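Local coordinates for protein antigen 43 (Escherichia coli, PDB 4KH3) that mediates bacterial self-association and clumping as the surface-borne alpha domain of an autotransporter, by a Velcro-like mechanism, at residues Q228-G233 against L247-G252; G253-V258 against A272-T277; G11-G16 against S28-G33; D23-S28 against G51-K56; A341-A346 against T376-D381. All blocks are in the same frame, centred on the assembly; numbering follows the deposited sequence.

Interaction 1 (Q228-G233 against L247-G252). With MLI (malonate ion), chain F.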
# COMPACT_ATOMS: atom_id res chain seq x y z
N GLN A 228 2.08 -6.13 3.07
CA GLN A 228 3.51 -6.40 2.95
C GLN A 228 4.05 -5.73 1.69
O GLN A 228 3.55 -5.95 0.60
CB GLN A 228 3.80 -7.90 2.91
CG GLN A 228 5.29 -8.19 2.81
CD GLN A 228 5.61 -9.66 2.71
OE1 GLN A 228 4.84 -10.44 2.16
NE2 GLN A 228 6.77 -10.05 3.24
N VAL A 229 5.08 -4.90 1.85
CA VAL A 229 5.62 -4.13 0.74
C VAL A 229 7.05 -4.55 0.48
O VAL A 229 7.91 -4.43 1.36
CB VAL A 229 5.60 -2.61 1.01
CG1 VAL A 229 6.25 -1.86 -0.14
CG2 VAL A 229 4.18 -2.14 1.22
N ILE A 230 7.31 -5.05 -0.72
CA ILE A 230 8.67 -5.42 -1.11
C ILE A 230 9.25 -4.36 -2.03
O ILE A 230 8.86 -4.26 -3.21
CB ILE A 230 8.72 -6.79 -1.77
CG1 ILE A 230 7.86 -7.79 -0.99
CG2 ILE A 230 10.14 -7.27 -1.85
CD1 ILE A 230 8.36 -8.01 0.42
N LYS A 231 10.15 -3.54 -1.50
CA LYS A 231 10.80 -2.50 -2.29
C LYS A 231 11.83 -3.10 -3.25
O LYS A 231 12.11 -4.31 -3.21
CB LYS A 231 11.43 -1.45 -1.37
CG LYS A 231 10.40 -0.62 -0.59
CD LYS A 231 11.04 0.56 0.13
CE LYS A 231 10.23 1.83 -0.07
NZ LYS A 231 8.76 1.59 0.04
N GLU A 232 12.37 -2.26 -4.13
CA GLU A 232 13.42 -2.72 -5.03
C GLU A 232 14.62 -3.27 -4.25
O GLU A 232 15.14 -2.62 -3.34
CB GLU A 232 13.87 -1.58 -5.94
CG GLU A 232 15.28 -1.74 -6.50
CD GLU A 232 15.64 -0.65 -7.49
OE1 GLU A 232 15.34 0.54 -7.23
OE2 GLU A 232 16.23 -0.99 -8.53
N GLY A 233 15.04 -4.48 -4.59
CA GLY A 233 16.15 -5.11 -3.89
C GLY A 233 15.74 -5.85 -2.64
O GLY A 233 16.56 -6.48 -1.98
N LEU A 247 -0.31 -8.01 -0.68
CA LEU A 247 1.12 -8.05 -0.93
C LEU A 247 1.43 -7.15 -2.11
O LEU A 247 0.79 -7.22 -3.15
CB LEU A 247 1.57 -9.47 -1.23
CG LEU A 247 2.98 -9.51 -1.80
CD1 LEU A 247 3.99 -9.01 -0.76
CD2 LEU A 247 3.30 -10.92 -2.26
N GLN A 248 2.41 -6.28 -1.95
CA GLN A 248 2.81 -5.37 -3.00
C GLN A 248 4.31 -5.53 -3.28
O GLN A 248 5.16 -5.34 -2.39
CB GLN A 248 2.50 -3.93 -2.59
CG GLN A 248 2.94 -2.89 -3.60
CD GLN A 248 2.40 -1.50 -3.28
OE1 GLN A 248 1.27 -1.35 -2.78
NE2 GLN A 248 3.20 -0.49 -3.55
N VAL A 249 4.63 -5.90 -4.52
CA VAL A 249 6.02 -6.11 -4.92
C VAL A 249 6.41 -5.09 -5.96
O VAL A 249 5.92 -5.15 -7.09
CB VAL A 249 6.23 -7.52 -5.48
CG1 VAL A 249 7.71 -7.78 -5.72
CG2 VAL A 249 5.67 -8.56 -4.53
N ASN A 250 7.25 -4.12 -5.59
CA ASN A 250 7.66 -3.08 -6.52
C ASN A 250 8.60 -3.61 -7.57
O ASN A 250 9.13 -4.73 -7.45
CB ASN A 250 8.38 -1.94 -5.79
CG ASN A 250 7.50 -1.21 -4.84
OD1 ASN A 250 6.28 -1.32 -4.89
ND2 ASN A 250 8.12 -0.43 -3.95
N ALA A 251 8.83 -2.78 -8.58
CA ALA A 251 9.86 -3.03 -9.58
C ALA A 251 11.18 -3.42 -8.92
O ALA A 251 11.64 -2.75 -8.00
CB ALA A 251 10.04 -1.80 -10.43
N GLY A 252 11.78 -4.51 -9.38
CA GLY A 252 13.04 -5.00 -8.84
C GLY A 252 12.93 -5.66 -7.47
O GLY A 252 13.94 -5.98 -6.86
C1 MLI F . 4.35 1.97 -1.76
C2 MLI F . 4.37 2.55 -0.39
C3 MLI F . 5.55 1.20 -2.17
O6 MLI F . 5.21 2.13 0.47
O7 MLI F . 3.55 3.47 -0.09
O8 MLI F . 6.71 1.65 -1.94
O9 MLI F . 5.41 0.08 -2.73
O HOH W 1 10.93 0.22 -4.63
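The Gln228 amide lies beside Leu247, with both side chains pointing the same way and Gln228 OE1 3.4 Å from Leu247 CD1. That methyl also meets CB and CG of Gln228, which lie along the same extended chain, and it reaches Ile230 CG1 from the neighbouring position on this inner face. The polar end of Gln228 is satisfied away from the contact, OE1 by Thr239 and NE2, weakly, by Gln209. The other flat group, the Asn250 amide, sits beside the Lys231 side chain on the outward face, its CB 3.5 Å from Ile230 O. A water joins Asn250 ND2 to Glu232 N. ND2 also makes weak hydrogen bonds to O8 and O9 of a malonate ion, probably from the crystallisation liquor, and Lys231 NZ donates to the same O8 at 2.9 Å. Chi3 and chi4 bend the lysine chain, curling its tip over to the ion. Beneath these groups the backbones pair in parallel: Gln248 N binds Gln228 O, Ile230 N binds Gln248 O at 174°, and Asn250 N binds Ile230 O. Beyond the strands Gly233 N binds Gly252 O at 2.9 Å, approaching from above the carbonyl plane. Strands 9° apart, paired residue for residue in parallel register, and a buried face carrying Gln228, Ile230, Leu247 and Val249 are the marks of adjacent rungs in a parallel beta-helix.

Interaction 2 (G253-V258 against A272-T277)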
# COMPACT_ATOMS: atom_id res chain seq x y z
N GLY A 253 11.70 -5.84 -6.98
CA GLY A 253 11.50 -6.57 -5.74
C GLY A 253 11.25 -8.03 -6.06
O GLY A 253 10.91 -8.37 -7.19
N LYS A 254 11.41 -8.90 -5.07
CA LYS A 254 11.18 -10.32 -5.31
C LYS A 254 10.33 -10.96 -4.20
O LYS A 254 10.53 -10.69 -3.02
CB LYS A 254 12.51 -11.06 -5.47
CG LYS A 254 12.33 -12.54 -5.72
CD LYS A 254 13.65 -13.26 -5.93
CE LYS A 254 13.40 -14.71 -6.35
NZ LYS A 254 14.65 -15.51 -6.36
N ALA A 255 9.39 -11.80 -4.61
CA ALA A 255 8.60 -12.59 -3.67
C ALA A 255 8.36 -13.96 -4.28
O ALA A 255 7.76 -14.08 -5.33
CB ALA A 255 7.27 -11.92 -3.39
N SER A 256 8.84 -15.00 -3.60
CA SER A 256 8.63 -16.36 -4.04
C SER A 256 7.80 -17.13 -3.03
O SER A 256 7.73 -16.76 -1.85
CB SER A 256 9.97 -17.05 -4.26
OG SER A 256 10.85 -16.82 -3.17
N ASP A 257 7.16 -18.20 -3.51
CA ASP A 257 6.32 -19.07 -2.68
C ASP A 257 5.20 -18.27 -2.03
O ASP A 257 4.90 -18.42 -0.84
CB ASP A 257 7.15 -19.81 -1.65
CG ASP A 257 7.95 -20.94 -2.26
OD1 ASP A 257 7.39 -21.68 -3.08
OD2 ASP A 257 9.15 -21.08 -1.92
N VAL A 258 4.60 -17.41 -2.83
CA VAL A 258 3.46 -16.64 -2.39
C VAL A 258 2.24 -17.53 -2.46
O VAL A 258 1.88 -18.03 -3.52
CB VAL A 258 3.26 -15.41 -3.28
CG1 VAL A 258 1.96 -14.71 -2.94
CG2 VAL A 258 4.46 -14.47 -3.16
N ALA A 272 8.60 -6.68 -11.63
CA ALA A 272 8.87 -7.36 -10.36
C ALA A 272 8.97 -8.87 -10.57
O ALA A 272 8.64 -9.39 -11.64
CB ALA A 272 7.77 -7.05 -9.34
N THR A 273 9.44 -9.57 -9.54
CA THR A 273 9.48 -11.03 -9.57
C THR A 273 8.56 -11.60 -8.50
O THR A 273 8.77 -11.38 -7.31
CB THR A 273 10.88 -11.56 -9.33
OG1 THR A 273 11.77 -10.96 -10.27
CG2 THR A 273 10.90 -13.09 -9.48
N VAL A 274 7.53 -12.33 -8.91
CA VAL A 274 6.57 -12.89 -7.97
C VAL A 274 6.19 -14.29 -8.43
O VAL A 274 5.74 -14.47 -9.56
CB VAL A 274 5.29 -12.01 -7.89
CG1 VAL A 274 4.38 -12.49 -6.78
CG2 VAL A 274 5.66 -10.55 -7.67
N THR A 275 6.39 -15.30 -7.58
CA THR A 275 5.95 -16.65 -7.90
C THR A 275 5.15 -17.27 -6.75
O THR A 275 5.42 -17.00 -5.57
CB THR A 275 7.12 -17.59 -8.27
OG1 THR A 275 8.02 -17.69 -7.16
CG2 THR A 275 7.87 -17.08 -9.48
N GLY A 276 4.15 -18.09 -7.09
CA GLY A 276 3.44 -18.86 -6.08
C GLY A 276 2.20 -19.57 -6.60
O GLY A 276 2.16 -20.03 -7.74
N THR A 277 1.19 -19.66 -5.75
CA THR A 277 -0.09 -20.24 -6.14
C THR A 277 -1.22 -19.34 -5.70
O THR A 277 -1.17 -18.72 -4.64
CB THR A 277 -0.32 -21.61 -5.49
OG1 THR A 277 -0.01 -21.53 -4.09
CG2 THR A 277 0.57 -22.66 -6.14
O HOH W 2 12.68 -8.27 -9.72
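Val258 CG2 stands anti to its carbonyl carbon while Val274 CG1 stands anti to its backbone N (chi1 -172°), and these two branches meet at 4.1 Å on the inward face. Ala255 CB lies on the same face, packing more loosely on Val274 CG1, and Val249 touches both Ala255 and Val274 from strand 246-249, on another face of the helix. On the outer face Lys254 and Thr273 run side by side, the lysine CG 4.0 Å from Thr273 CB before the extended chain leads away. Thr275 OG1, held between its own N and carbonyl carbon (chi1 61°), faces Ser256 CA at 3.4 Å.

The parallel ladder starts with Thr273 N on Gly253 O, Ala255 N on Thr273 O and Thr275 N on Ala255 O. It then breaks step: Asp257, with positive phi, turns the corner, and Val258 rather than Asp257 takes Thr275 O, its N-H lying in the carbonyl plane on a lone pair at 2.9 Å. This is a beta bulge, after which Thr277 N binds Val258 O at 2.8 Å and Gly276 CA approaches that same oxygen. A side chain on Gly276 would run into Val258 O, so the close passage of the backbones depends on glycine here. A water spans Gly253 O and Thr273 OG1 at the opposite end of the ladder. The chemistry is divided by face: hydrocarbon contacts fill the inner side, hydroxyls and the lysine amine line the outer one, and the bulge lets the chain turn while Val258 keeps both its backbone N-H and its carbonyl hydrogen-bonded.

Interaction 3 (G11-G16 against S28-G33). With MLI (malonate ion), chain B.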
# COMPACT_ATOMS: atom_id res chain seq x y z
N GLY A 11 23.34 -10.69 50.03
CA GLY A 11 22.59 -10.93 51.25
C GLY A 11 21.93 -9.70 51.84
O GLY A 11 21.09 -9.79 52.74
N GLU A 12 22.30 -8.53 51.32
CA GLU A 12 21.81 -7.27 51.84
C GLU A 12 20.70 -6.75 50.93
O GLU A 12 20.73 -6.97 49.72
CB GLU A 12 22.98 -6.29 51.91
CG GLU A 12 22.70 -4.92 52.49
CD GLU A 12 23.89 -3.97 52.32
OE1 GLU A 12 25.00 -4.48 52.03
OE2 GLU A 12 23.72 -2.74 52.45
N THR A 13 19.71 -6.08 51.50
CA THR A 13 18.62 -5.50 50.72
C THR A 13 18.34 -4.10 51.21
O THR A 13 17.96 -3.92 52.37
CB THR A 13 17.33 -6.33 50.84
OG1 THR A 13 17.53 -7.63 50.27
CG2 THR A 13 16.17 -5.64 50.13
N VAL A 14 18.52 -3.10 50.34
CA VAL A 14 18.20 -1.72 50.71
C VAL A 14 16.94 -1.22 49.99
O VAL A 14 16.57 -1.75 48.94
CB VAL A 14 19.36 -0.76 50.44
CG1 VAL A 14 20.67 -1.40 50.90
CG2 VAL A 14 19.43 -0.41 48.96
N ASN A 15 16.30 -0.21 50.58
CA ASN A 15 15.07 0.35 50.03
C ASN A 15 15.12 1.86 49.85
O ASN A 15 15.61 2.58 50.71
CB ASN A 15 13.87 -0.02 50.90
CG ASN A 15 13.41 -1.43 50.67
OD1 ASN A 15 12.64 -1.69 49.74
ND2 ASN A 15 13.87 -2.36 51.50
N GLY A 16 14.59 2.33 48.73
CA GLY A 16 14.48 3.75 48.46
C GLY A 16 15.79 4.49 48.35
O GLY A 16 16.86 3.88 48.24
N SER A 28 25.37 -5.61 44.73
CA SER A 28 25.68 -7.02 44.61
C SER A 28 24.58 -7.81 45.31
O SER A 28 24.43 -9.01 45.12
CB SER A 28 27.05 -7.33 45.22
OG SER A 28 28.09 -6.91 44.36
N GLY A 29 23.81 -7.11 46.14
CA GLY A 29 22.64 -7.70 46.75
C GLY A 29 21.40 -7.20 46.03
O GLY A 29 21.35 -7.23 44.80
N THR A 30 20.42 -6.74 46.79
CA THR A 30 19.20 -6.23 46.20
C THR A 30 18.97 -4.78 46.59
O THR A 30 19.02 -4.42 47.76
CB THR A 30 17.97 -7.06 46.61
OG1 THR A 30 18.08 -8.37 46.06
CG2 THR A 30 16.70 -6.43 46.09
N ALA A 31 18.73 -3.95 45.58
CA ALA A 31 18.32 -2.57 45.77
C ALA A 31 16.90 -2.41 45.23
O ALA A 31 16.64 -2.65 44.06
CB ALA A 31 19.28 -1.63 45.06
N ASN A 32 15.99 -1.99 46.10
CA ASN A 32 14.58 -1.88 45.76
C ASN A 32 14.07 -0.44 45.81
O ASN A 32 14.21 0.24 46.83
CB ASN A 32 13.74 -2.77 46.68
CG ASN A 32 12.26 -2.79 46.31
OD1 ASN A 32 11.90 -3.26 45.23
ND2 ASN A 32 11.41 -2.29 47.19
N GLY A 33 13.49 0.02 44.71
CA GLY A 33 12.78 1.28 44.72
C GLY A 33 13.65 2.52 44.68
O GLY A 33 13.19 3.62 44.98
C1 MLI B . 19.74 -10.25 48.95
C2 MLI B . 20.55 -10.41 47.72
C3 MLI B . 18.81 -11.38 49.22
O6 MLI B . 21.61 -11.10 47.76
O7 MLI B . 20.17 -9.87 46.64
O8 MLI B . 19.26 -12.56 49.17
O9 MLI B . 17.60 -11.16 49.48
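Thr30 OG1 donates to O7 of a malonate ion at 2.6 Å, and Gly11 N donates to O6 of the same carboxylate at 2.9 Å, so one end of the ion bridges the two segments. The ion probably came from the crystallisation liquor. The threonine hydroxyl is turned anti to its own carbonyl carbon (chi1 -66°), as is that of Thr13, and the two side chains lie parallel on one face with their CG2 methyls facing. Farther along this face Asn15 and Asn32 meet obliquely, their amide planes 79° apart. Asn32 ND2 gives a hydrogen bond to Asn15 OD1 at 2.9 Å, with the acceptor close to the plane of the donor amide. Asn32 OD1 is taken by Asn63, which carries the line of amides on to the next turn of the chain. On the other face Val14 CG2 rests on Ala31 CB at 4.1 Å, and Gln25 touches both residues from within. The backbone ladder runs through Thr30 N to Glu12 O, Val14 N to Thr30 O, Asn32 N to Val14 O and Gly16 N to Asn32 O. Gly29 comes so close to Glu12 O that a side chain there would clash with it. Threonine beside threonine and asparagine beside asparagine in parallel register is the side-chain stacking characteristic of a right-handed parallel beta-helix.

Interaction 4 (D23-S28 against G51-K56)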
# COMPACT_ATOMS: atom_id res chain seq x y z
N ASP A 23 26.71 10.26 42.24
CA ASP A 23 26.77 9.15 43.18
C ASP A 23 26.70 7.82 42.43
O ASP A 23 25.95 7.68 41.45
CB ASP A 23 25.59 9.17 44.16
CG ASP A 23 25.58 10.38 45.09
OD1 ASP A 23 26.66 10.98 45.35
OD2 ASP A 23 24.47 10.72 45.57
N ASN A 24 27.46 6.84 42.90
CA ASN A 24 27.32 5.48 42.41
C ASN A 24 26.67 4.63 43.48
O ASN A 24 26.95 4.81 44.66
CB ASN A 24 28.68 4.88 42.06
CG ASN A 24 29.42 5.69 41.03
OD1 ASN A 24 29.17 5.58 39.83
ND2 ASN A 24 30.36 6.50 41.50
N GLN A 25 25.82 3.70 43.07
CA GLN A 25 25.38 2.65 43.97
C GLN A 25 25.76 1.34 43.33
O GLN A 25 25.31 1.03 42.23
CB GLN A 25 23.88 2.70 44.20
CG GLN A 25 23.31 1.52 44.99
CD GLN A 25 21.80 1.63 45.15
OE1 GLN A 25 21.05 1.57 44.18
NE2 GLN A 25 21.35 1.81 46.38
N PHE A 26 26.62 0.57 43.99
CA PHE A 26 27.07 -0.70 43.46
C PHE A 26 26.31 -1.83 44.15
O PHE A 26 26.49 -2.08 45.34
CB PHE A 26 28.58 -0.87 43.65
CG PHE A 26 29.40 0.21 43.02
CD1 PHE A 26 29.64 0.21 41.65
CD2 PHE A 26 29.95 1.22 43.80
CE1 PHE A 26 30.42 1.21 41.06
CE2 PHE A 26 30.73 2.23 43.23
CZ PHE A 26 30.97 2.22 41.85
N VAL A 27 25.46 -2.51 43.39
CA VAL A 27 24.55 -3.48 43.99
C VAL A 27 24.99 -4.89 43.68
O VAL A 27 25.00 -5.32 42.52
CB VAL A 27 23.12 -3.29 43.49
CG1 VAL A 27 22.17 -4.17 44.27
CG2 VAL A 27 22.73 -1.83 43.57
N SER A 28 25.37 -5.61 44.73
CA SER A 28 25.68 -7.02 44.61
C SER A 28 24.58 -7.81 45.31
O SER A 28 24.43 -9.01 45.12
CB SER A 28 27.05 -7.33 45.22
OG SER A 28 28.09 -6.91 44.36
N GLY A 51 28.59 8.01 37.75
CA GLY A 51 27.45 7.86 38.64
C GLY A 51 26.40 6.90 38.08
O GLY A 51 26.49 6.46 36.93
N GLY A 52 25.41 6.57 38.90
CA GLY A 52 24.36 5.67 38.49
C GLY A 52 24.23 4.45 39.40
O GLY A 52 25.00 4.29 40.36
N GLN A 53 23.24 3.62 39.11
CA GLN A 53 23.03 2.38 39.84
C GLN A 53 23.64 1.26 39.01
O GLN A 53 23.20 1.02 37.89
CB GLN A 53 21.54 2.12 40.05
CG GLN A 53 21.23 0.91 40.92
CD GLN A 53 19.73 0.64 41.05
OE1 GLN A 53 19.03 0.46 40.05
NE2 GLN A 53 19.23 0.60 42.29
N TRP A 54 24.65 0.60 39.56
CA TRP A 54 25.35 -0.48 38.88
C TRP A 54 24.88 -1.78 39.49
O TRP A 54 25.16 -2.08 40.65
CB TRP A 54 26.87 -0.33 39.05
CG TRP A 54 27.39 1.01 38.62
CD1 TRP A 54 27.28 2.19 39.31
CD2 TRP A 54 28.05 1.33 37.39
NE1 TRP A 54 27.85 3.22 38.59
CE2 TRP A 54 28.33 2.72 37.41
CE3 TRP A 54 28.44 0.58 36.27
CZ2 TRP A 54 28.98 3.37 36.35
CZ3 TRP A 54 29.09 1.23 35.22
CH2 TRP A 54 29.36 2.61 35.28
N ILE A 55 24.12 -2.56 38.72
CA ILE A 55 23.68 -3.85 39.21
C ILE A 55 24.74 -4.82 38.75
O ILE A 55 24.89 -5.07 37.56
CB ILE A 55 22.32 -4.28 38.62
CG1 ILE A 55 21.30 -3.13 38.72
CG2 ILE A 55 21.81 -5.51 39.34
CD1 ILE A 55 20.99 -2.68 40.15
N LYS A 56 25.50 -5.35 39.70
CA LYS A 56 26.63 -6.20 39.36
C LYS A 56 26.24 -7.66 39.29
O LYS A 56 25.11 -8.04 39.64
CB LYS A 56 27.76 -5.99 40.37
CG LYS A 56 28.10 -4.52 40.59
CD LYS A 56 29.30 -4.35 41.51
CE LYS A 56 30.57 -4.87 40.86
NZ LYS A 56 30.80 -4.26 39.50
O HOH W 3 30.91 6.31 37.42
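Asn24 OD1 accepts from Trp54 NE1 at 3.0 Å and from a water that in turn takes the N-H of Gly51. The indole bond is bent (143° at the hydrogen), and the oxygen lies somewhat out of the ring plane. Asn24 ND2 is used by Asp5, so both ends of the amide are engaged. On the inward face Gln53 NE2 donates to Gln25 OE1 at 2.8 Å, with the two amides 15° from coplanar. Gln53 OE1 accepts from both Thr64 and Gln72, continuing the chain of buried amides. On the face of Asn24, Phe26 and Trp54 form an offset stack, ring planes 28° apart and the centroids of the phenyl and five-membered rings 4.9 Å apart, with Phe26 CE1 over one indole face. Val27 CG2 packs on Ile55 CD1 at 3.9 Å. Five backbone hydrogen bonds join the strands: Gly52 N to Asp23 O, Gln25 N to Gly52 O, Trp54 N to Gln25 O, Val27 N to Trp54 O and Lys56 N to Val27 O. A glutamine ladder inside and an aromatic stack outside, aligned across parallel strands, are characteristic of neighbouring coils of a beta-helix.

Interaction 5 (A341-A346 against T376-D381)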
# COMPACT_ATOMS: atom_id res chain seq x y z
N ALA A 341 -6.43 0.60 -20.33
CA ALA A 341 -5.66 0.25 -21.51
C ALA A 341 -5.64 1.42 -22.47
O ALA A 341 -6.46 2.32 -22.36
CB ALA A 341 -6.28 -0.98 -22.18
N ASP A 342 -4.70 1.43 -23.41
CA ASP A 342 -4.81 2.35 -24.54
C ASP A 342 -4.72 1.61 -25.87
O ASP A 342 -4.42 0.42 -25.90
CB ASP A 342 -3.81 3.51 -24.46
CG ASP A 342 -2.39 3.04 -24.42
OD1 ASP A 342 -1.91 2.74 -23.30
OD2 ASP A 342 -1.75 2.99 -25.49
N SER A 343 -4.99 2.33 -26.95
CA SER A 343 -5.08 1.75 -28.28
C SER A 343 -3.73 1.24 -28.80
O SER A 343 -3.69 0.47 -29.76
CB SER A 343 -5.70 2.75 -29.27
OG SER A 343 -4.97 3.96 -29.31
N GLY A 344 -2.65 1.68 -28.15
CA GLY A 344 -1.32 1.20 -28.47
C GLY A 344 -0.94 -0.08 -27.72
O GLY A 344 0.20 -0.52 -27.78
N ALA A 345 -1.90 -0.66 -27.01
CA ALA A 345 -1.65 -1.90 -26.30
C ALA A 345 -2.17 -3.08 -27.10
O ALA A 345 -2.91 -2.91 -28.06
CB ALA A 345 -2.30 -1.86 -24.93
N ALA A 346 -1.75 -4.28 -26.72
CA ALA A 346 -2.25 -5.50 -27.33
C ALA A 346 -2.97 -6.28 -26.25
O ALA A 346 -2.37 -6.63 -25.23
CB ALA A 346 -1.11 -6.31 -27.90
N THR A 376 -7.89 4.77 -23.62
CA THR A 376 -7.42 5.95 -24.32
C THR A 376 -7.22 5.61 -25.78
O THR A 376 -6.48 4.69 -26.12
CB THR A 376 -6.13 6.51 -23.69
OG1 THR A 376 -6.31 6.65 -22.28
CG2 THR A 376 -5.78 7.86 -24.29
N LEU A 377 -7.91 6.32 -26.66
CA LEU A 377 -7.77 6.10 -28.09
C LEU A 377 -6.76 7.08 -28.65
O LEU A 377 -7.00 8.29 -28.65
CB LEU A 377 -9.11 6.29 -28.79
CG LEU A 377 -9.07 6.13 -30.30
CD1 LEU A 377 -8.73 4.69 -30.63
CD2 LEU A 377 -10.40 6.54 -30.91
N ASN A 378 -5.63 6.56 -29.11
CA ASN A 378 -4.58 7.40 -29.68
C ASN A 378 -4.90 7.90 -31.10
O ASN A 378 -5.72 7.32 -31.81
CB ASN A 378 -3.24 6.67 -29.67
CG ASN A 378 -2.80 6.29 -28.27
OD1 ASN A 378 -3.06 7.01 -27.31
ND2 ASN A 378 -2.13 5.15 -28.15
N ALA A 379 -4.25 9.00 -31.48
CA ALA A 379 -4.35 9.53 -32.84
C ALA A 379 -4.07 8.43 -33.86
O ALA A 379 -3.14 7.64 -33.70
CB ALA A 379 -3.38 10.69 -33.03
N GLY A 380 -4.90 8.37 -34.90
CA GLY A 380 -4.69 7.42 -35.98
C GLY A 380 -5.32 6.07 -35.73
O GLY A 380 -5.35 5.22 -36.63
N ASP A 381 -5.83 5.85 -34.53
CA ASP A 381 -6.41 4.54 -34.21
C ASP A 381 -7.94 4.47 -34.34
O ASP A 381 -8.61 5.47 -34.59
CB ASP A 381 -5.92 4.06 -32.84
CG ASP A 381 -4.43 3.78 -32.83
OD1 ASP A 381 -3.90 3.41 -33.89
OD2 ASP A 381 -3.78 3.94 -31.77
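Ser343 points its side chain at Asn378 and Asp381, where two turns of a parallel beta-helix meet at the ends of their strands. Its OG lies between its own N and carbonyl carbon (chi1 57°), which directs the hydroxyl across the contact. There it accepts from Asn378 N at 2.7 Å and donates to Asp381 OD2, so this buried hydroxyl acts in both directions. Leu377 CD1 lies against Ser343 CB at 3.8 Å. The Asp342 carboxylate and the Asn378 amide cross with their planes 45° apart, joined by a weak hydrogen bond from ND2 to OD2. That same OD2 takes Gly344 N from above the carboxylate plane, forming an Asx turn within a type I turn from Asp342 to Ala345. A type II turn from Asn378 to Asp381 brings the second aspartate back toward the serine. The strand pairing itself is short: Thr376 N binds Ala341 O, and Ser343 N binds Thr376 O at 2.9 Å, while the CB atoms of Asp342 and Thr376 lie next to each other on one face. Asp381 OD2 accepts the hydrogen bond on its anti side, 2.7 Å from Ser343 OG and 17° out of the carboxylate plane.

In the fold
All five contacts join parallel strands of an elongated, bent beta-helix, each at a different place along it or on a different face. Interactions 1 and 2 are consecutive along the chain, their centres 10 Å apart, and they share the interior: Val249 CG2 meets Val274 CG2 at 3.7 Å. Interactions 3 and 4 alternate along the chain and share Ser28, with centres 11 Å apart; Ala31 CB rests 3.6 Å from Gln53 NE2. Interaction 5 stands alone, about 29 Å from interaction 1 and 80 Å from interaction 3 between centres, on the other side of the chain's centre from interactions 3 and 4. Malonate ions lie at interactions 1 and 3, and one is about 3 Å from the Asp257 side chain of interaction 2.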